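Local coordinates for protein beta-galactosidase (Bacillus circulans subsp. alkalophilus, PDB 3TTY) that hydrolyses terminal beta-galactosyl residues of galactosides, binding galactose in a TIM-barrel active site, at residues A[149-157]-A[221-232]. Residues are numbered along the deposited sequence; the frame is centred on the assembly and turned at random.
With ZN (zinc ion), chain G; GLA (alpha-D-galactopyranose), chain H.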
loop_
_atom_site.group_PDB
_atom_site.type_symbol
_atom_site.label_atom_id
_atom_site.label_comp_id
_atom_site.label_asym_id
_atom_site.label_seq_id
_atom_site.Cartn_x
_atom_site.Cartn_y
_atom_site.Cartn_z
ATOM N N ASN A 149 27.558 4.749 13.640
ATOM C CA ASN A 149 27.179 3.491 13.021
ATOM C C ASN A 149 26.144 3.757 11.933
ATOM O O ASN A 149 25.146 4.441 12.178
ATOM C CB ASN A 149 26.600 2.516 14.047
ATOM C CG ASN A 149 26.467 1.109 13.487
ATOM O OD1 ASN A 149 27.462 0.458 13.184
ATOM N ND2 ASN A 149 25.235 0.640 13.335
ATOM N N GLU A 150 26.388 3.214 10.744
ATOM C CA GLU A 150 25.505 3.399 9.585
ATOM C C GLU A 150 24.743 4.745 9.553
ATOM O O GLU A 150 23.524 4.786 9.738
ATOM C CB GLU A 150 24.517 2.224 9.453
ATOM C CG GLU A 150 25.162 0.868 9.214
ATOM C CD GLU A 150 24.185 -0.171 8.657
ATOM O OE1 GLU A 150 22.956 -0.054 8.899
ATOM O OE2 GLU A 150 24.652 -1.105 7.963
ATOM N N TYR A 151 25.467 5.838 9.337
ATOM C CA TYR A 151 24.837 7.124 9.047
ATOM C C TYR A 151 23.776 6.995 7.938
ATOM O O TYR A 151 23.979 6.302 6.943
ATOM C CB TYR A 151 25.893 8.116 8.591
ATOM C CG TYR A 151 26.785 8.692 9.669
ATOM C CD1 TYR A 151 26.290 9.599 10.582
ATOM C CD2 TYR A 151 28.138 8.364 9.733
ATOM C CE1 TYR A 151 27.097 10.155 11.546
ATOM C CE2 TYR A 151 28.970 8.927 10.697
ATOM C CZ TYR A 151 28.435 9.826 11.596
ATOM O OH TYR A 151 29.224 10.402 12.562
ATOM N N GLY A 152 22.636 7.660 8.097
ATOM C CA GLY A 152 21.599 7.548 7.085
ATOM C C GLY A 152 20.256 8.117 7.474
ATOM O O GLY A 152 20.062 8.544 8.612
ATOM N N GLY A 153 19.326 8.126 6.517
ATOM C CA GLY A 153 18.019 8.723 6.720
ATOM C C GLY A 153 18.056 10.239 6.580
ATOM O O GLY A 153 19.077 10.873 6.835
ATOM N N TYR A 154 16.933 10.827 6.184
ATOM C CA TYR A 154 16.851 12.272 6.035
ATOM C C TYR A 154 16.042 12.877 7.163
ATOM O O TYR A 154 15.216 12.199 7.773
ATOM C CB TYR A 154 16.203 12.645 4.710
ATOM C CG TYR A 154 17.015 12.261 3.520
ATOM C CD1 TYR A 154 18.397 12.236 3.581
ATOM C CD2 TYR A 154 16.403 11.910 2.328
ATOM C CE1 TYR A 154 19.146 11.880 2.484
ATOM C CE2 TYR A 154 17.146 11.548 1.227
ATOM C CZ TYR A 154 18.520 11.532 1.314
ATOM O OH TYR A 154 19.272 11.172 0.210
ATOM N N CYS A 155 16.304 14.153 7.441
ATOM C CA CYS A 155 15.562 14.908 8.432
ATOM C C CYS A 155 14.969 16.144 7.756
ATOM O O CYS A 155 15.568 16.700 6.832
ATOM C CB CYS A 155 16.477 15.328 9.573
ATOM S SG CYS A 155 15.633 16.280 10.873
ATOM N N TYR A 156 13.795 16.564 8.224
ATOM C CA TYR A 156 13.074 17.690 7.646
ATOM C C TYR A 156 12.663 18.682 8.716
ATOM O O TYR A 156 11.690 19.406 8.536
ATOM C CB TYR A 156 11.843 17.189 6.891
ATOM C CG TYR A 156 12.184 16.178 5.811
ATOM C CD1 TYR A 156 12.500 16.593 4.517
ATOM C CD2 TYR A 156 12.206 14.809 6.089
ATOM C CE1 TYR A 156 12.808 15.683 3.529
ATOM C CE2 TYR A 156 12.514 13.882 5.104
ATOM C CZ TYR A 156 12.816 14.328 3.829
ATOM O OH TYR A 156 13.131 13.430 2.854
ATOM N N CYS A 157 13.408 18.721 9.824
ATOM C CA CYS A 157 13.062 19.607 10.944
ATOM C C CYS A 157 13.382 21.081 10.637
ATOM O O CYS A 157 13.956 21.415 9.602
ATOM C CB CYS A 157 13.773 19.169 12.241
ATOM S SG CYS A 157 15.533 19.689 12.376
ATOM N N TYR A 221 18.289 18.956 -1.859
ATOM C CA TYR A 221 18.075 18.628 -0.458
ATOM C C TYR A 221 18.791 17.316 -0.094
ATOM O O TYR A 221 19.375 17.183 0.993
ATOM C CB TYR A 221 16.583 18.571 -0.127
ATOM C CG TYR A 221 16.328 18.676 1.355
ATOM C CD1 TYR A 221 16.379 19.913 2.004
ATOM C CD2 TYR A 221 16.046 17.539 2.113
ATOM C CE1 TYR A 221 16.151 20.012 3.373
ATOM C CE2 TYR A 221 15.814 17.628 3.473
ATOM C CZ TYR A 221 15.876 18.862 4.094
ATOM O OH TYR A 221 15.656 18.939 5.440
ATOM N N ARG A 222 18.768 16.361 -1.021
ATOM C CA ARG A 222 19.493 15.117 -0.828
ATOM C C ARG A 222 21.006 15.366 -0.764
ATOM O O ARG A 222 21.694 14.788 0.082
ATOM C CB ARG A 222 19.103 14.087 -1.898
ATOM C CG ARG A 222 17.721 13.484 -1.660
ATOM C CD ARG A 222 17.029 13.016 -2.936
ATOM N NE ARG A 222 15.736 12.385 -2.645
ATOM C CZ ARG A 222 14.617 13.055 -2.357
ATOM N NH1 ARG A 222 14.622 14.384 -2.327
ATOM N NH2 ARG A 222 13.492 12.399 -2.093
ATOM N N ARG A 223 21.529 16.249 -1.618
ATOM C CA ARG A 223 22.937 16.629 -1.488
ATOM C C ARG A 223 23.192 17.169 -0.080
ATOM O O ARG A 223 24.149 16.787 0.584
ATOM C CB ARG A 223 23.335 17.689 -2.515
ATOM C CG ARG A 223 23.198 17.274 -3.952
ATOM C CD ARG A 223 23.510 18.425 -4.903
ATOM N NE ARG A 223 23.923 17.928 -6.217
ATOM C CZ ARG A 223 23.452 18.355 -7.383
ATOM N NH1 ARG A 223 22.534 19.317 -7.429
ATOM N NH2 ARG A 223 23.903 17.812 -8.514
ATOM N N PHE A 224 22.310 18.060 0.357
ATOM C CA PHE A 224 22.440 18.772 1.622
ATOM C C PHE A 224 22.416 17.829 2.826
ATOM O O PHE A 224 23.282 17.891 3.712
ATOM C CB PHE A 224 21.317 19.821 1.712
ATOM C CG PHE A 224 21.085 20.355 3.093
ATOM C CD1 PHE A 224 22.070 21.078 3.748
ATOM C CD2 PHE A 224 19.877 20.149 3.727
ATOM C CE1 PHE A 224 21.859 21.570 5.032
ATOM C CE2 PHE A 224 19.657 20.629 5.009
ATOM C CZ PHE A 224 20.651 21.344 5.664
ATOM N N GLN A 225 21.413 16.956 2.862
ATOM C CA GLN A 225 21.303 15.946 3.914
ATOM C C GLN A 225 22.547 15.057 3.961
ATOM O O GLN A 225 23.105 14.799 5.023
ATOM C CB GLN A 225 20.041 15.107 3.703
ATOM C CG GLN A 225 18.757 15.828 4.139
ATOM C CD GLN A 225 18.741 16.090 5.627
ATOM O OE1 GLN A 225 18.640 15.161 6.426
ATOM N NE2 GLN A 225 18.860 17.355 6.013
ATOM N N SER A 226 22.989 14.609 2.794
ATOM C CA SER A 226 24.201 13.828 2.706
ATOM C C SER A 226 25.387 14.643 3.248
ATOM O O SER A 226 26.110 14.160 4.116
ATOM C CB SER A 226 24.423 13.361 1.274
ATOM O OG SER A 226 25.552 12.514 1.185
ATOM N N ASP A 227 25.559 15.883 2.777
ATOM C CA ASP A 227 26.623 16.752 3.285
ATOM C C ASP A 227 26.557 16.936 4.810
ATOM O O ASP A 227 27.591 16.934 5.464
ATOM C CB ASP A 227 26.610 18.143 2.619
ATOM C CG ASP A 227 27.056 18.117 1.171
ATOM O OD1 ASP A 227 27.291 17.015 0.631
ATOM O OD2 ASP A 227 27.155 19.208 0.555
ATOM N N SER A 228 25.349 17.112 5.352
ATOM C CA SER A 228 25.153 17.374 6.782
ATOM C C SER A 228 25.594 16.192 7.650
ATOM O O SER A 228 26.250 16.366 8.680
ATOM C CB SER A 228 23.681 17.686 7.097
ATOM O OG SER A 228 23.218 18.836 6.420
ATOM N N LEU A 229 25.198 14.992 7.243
ATOM C CA LEU A 229 25.642 13.787 7.925
ATOM C C LEU A 229 27.159 13.611 7.771
ATOM O O LEU A 229 27.837 13.201 8.713
ATOM C CB LEU A 229 24.871 12.569 7.413
ATOM C CG LEU A 229 23.375 12.599 7.759
ATOM C CD1 LEU A 229 22.564 11.715 6.829
ATOM C CD2 LEU A 229 23.159 12.194 9.203
ATOM N N LEU A 230 27.695 13.930 6.596
ATOM C CA LEU A 230 29.138 13.852 6.389
ATOM C C LEU A 230 29.868 14.791 7.347
ATOM O O LEU A 230 30.909 14.435 7.909
ATOM C CB LEU A 230 29.510 14.160 4.939
ATOM C CG LEU A 230 31.002 14.002 4.582
ATOM C CD1 LEU A 230 31.550 12.637 4.985
ATOM C CD2 LEU A 230 31.240 14.240 3.087
ATOM N N GLU A 231 29.314 15.988 7.544
ATOM C CA GLU A 231 29.881 16.936 8.495
ATOM C C GLU A 231 29.966 16.305 9.886
ATOM O O GLU A 231 30.962 16.467 10.600
ATOM C CB GLU A 231 29.046 18.212 8.551
ATOM C CG GLU A 231 29.308 19.193 7.410
ATOM C CD GLU A 231 30.767 19.641 7.370
ATOM O OE1 GLU A 231 31.269 20.108 8.414
ATOM O OE2 GLU A 231 31.418 19.503 6.303
ATOM N N CYS A 232 28.918 15.594 10.283
ATOM C CA CYS A 232 28.959 14.910 11.575
ATOM C C CYS A 232 30.131 13.928 11.627
ATOM O O CYS A 232 30.917 13.950 12.571
ATOM C CB CYS A 232 27.633 14.212 11.884
ATOM S SG CYS A 232 26.252 15.367 12.131
HETATM ZN ZN ZN G . 17.106 18.119 11.194
HETATM C C1 GLA H . 23.620 -3.227 10.264
HETATM C C2 GLA H . 24.060 -2.590 11.605
HETATM C C3 GLA H . 24.330 -3.632 12.705
HETATM C C4 GLA H . 23.151 -4.592 12.733
HETATM C C5 GLA H . 22.929 -5.171 11.333
HETATM C C6 GLA H . 21.787 -6.192 11.405
HETATM O O1 GLA H . 24.647 -3.934 9.545
HETATM O O2 GLA H . 25.226 -1.804 11.418
HETATM O O3 GLA H . 24.455 -3.023 14.002
HETATM O O4 GLA H . 22.016 -3.824 13.114
HETATM O O5 GLA H . 22.530 -4.119 10.447
HETATM O O6 GLA H . 21.799 -7.028 10.240
HETATM O O HOH W 1 19.555 13.264 8.266
#
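The side-chain oxygen of Q225 is gripped twice: the backbone N of C155 donates to OE1 at 2.7 Å in a nearly straight bond (163°), standing above the amide plane, and water 1 bridges OE1 to the carbonyl O of G153. In this (beta/alpha)8 barrel the partners are helix 215-243 and the loop that leaves strand 142-146, which carries N149 and E150 of the galactose pocket at one end and the zinc ligands C155 and C157 at the other. The Q225 chain folds at chi2 (-65°), which carries its amide up to the loop backbone. The carbonyl of C155, in the next peptide group, is held by Y221, whose OH donates to C155 O at 2.6 Å, in the carbonyl plane and on a lone pair. The Y154 side chain crosses that of R222 at about a right angle, its CD1 3.3 Å from Q225 CB and its CE2 and OH against R222 CG, while the hydroxyl bonds to E259 O and the R222 guanidinium pairs with E206. Without the ring, as with an alanine here, a gap would probably open beside the Q225 and R222 methylenes and E259 O would lose this donor. L229 O lies over one face of the Y151 ring, toward its rim, and Y151 CE1 comes to 4.1 Å from C232 CB. C155 SG and C157 SG bind zinc, with C115 and C160 completing the four-cysteine site; C155 SG also accepts a 3.5 Å hydrogen bond from C157 N.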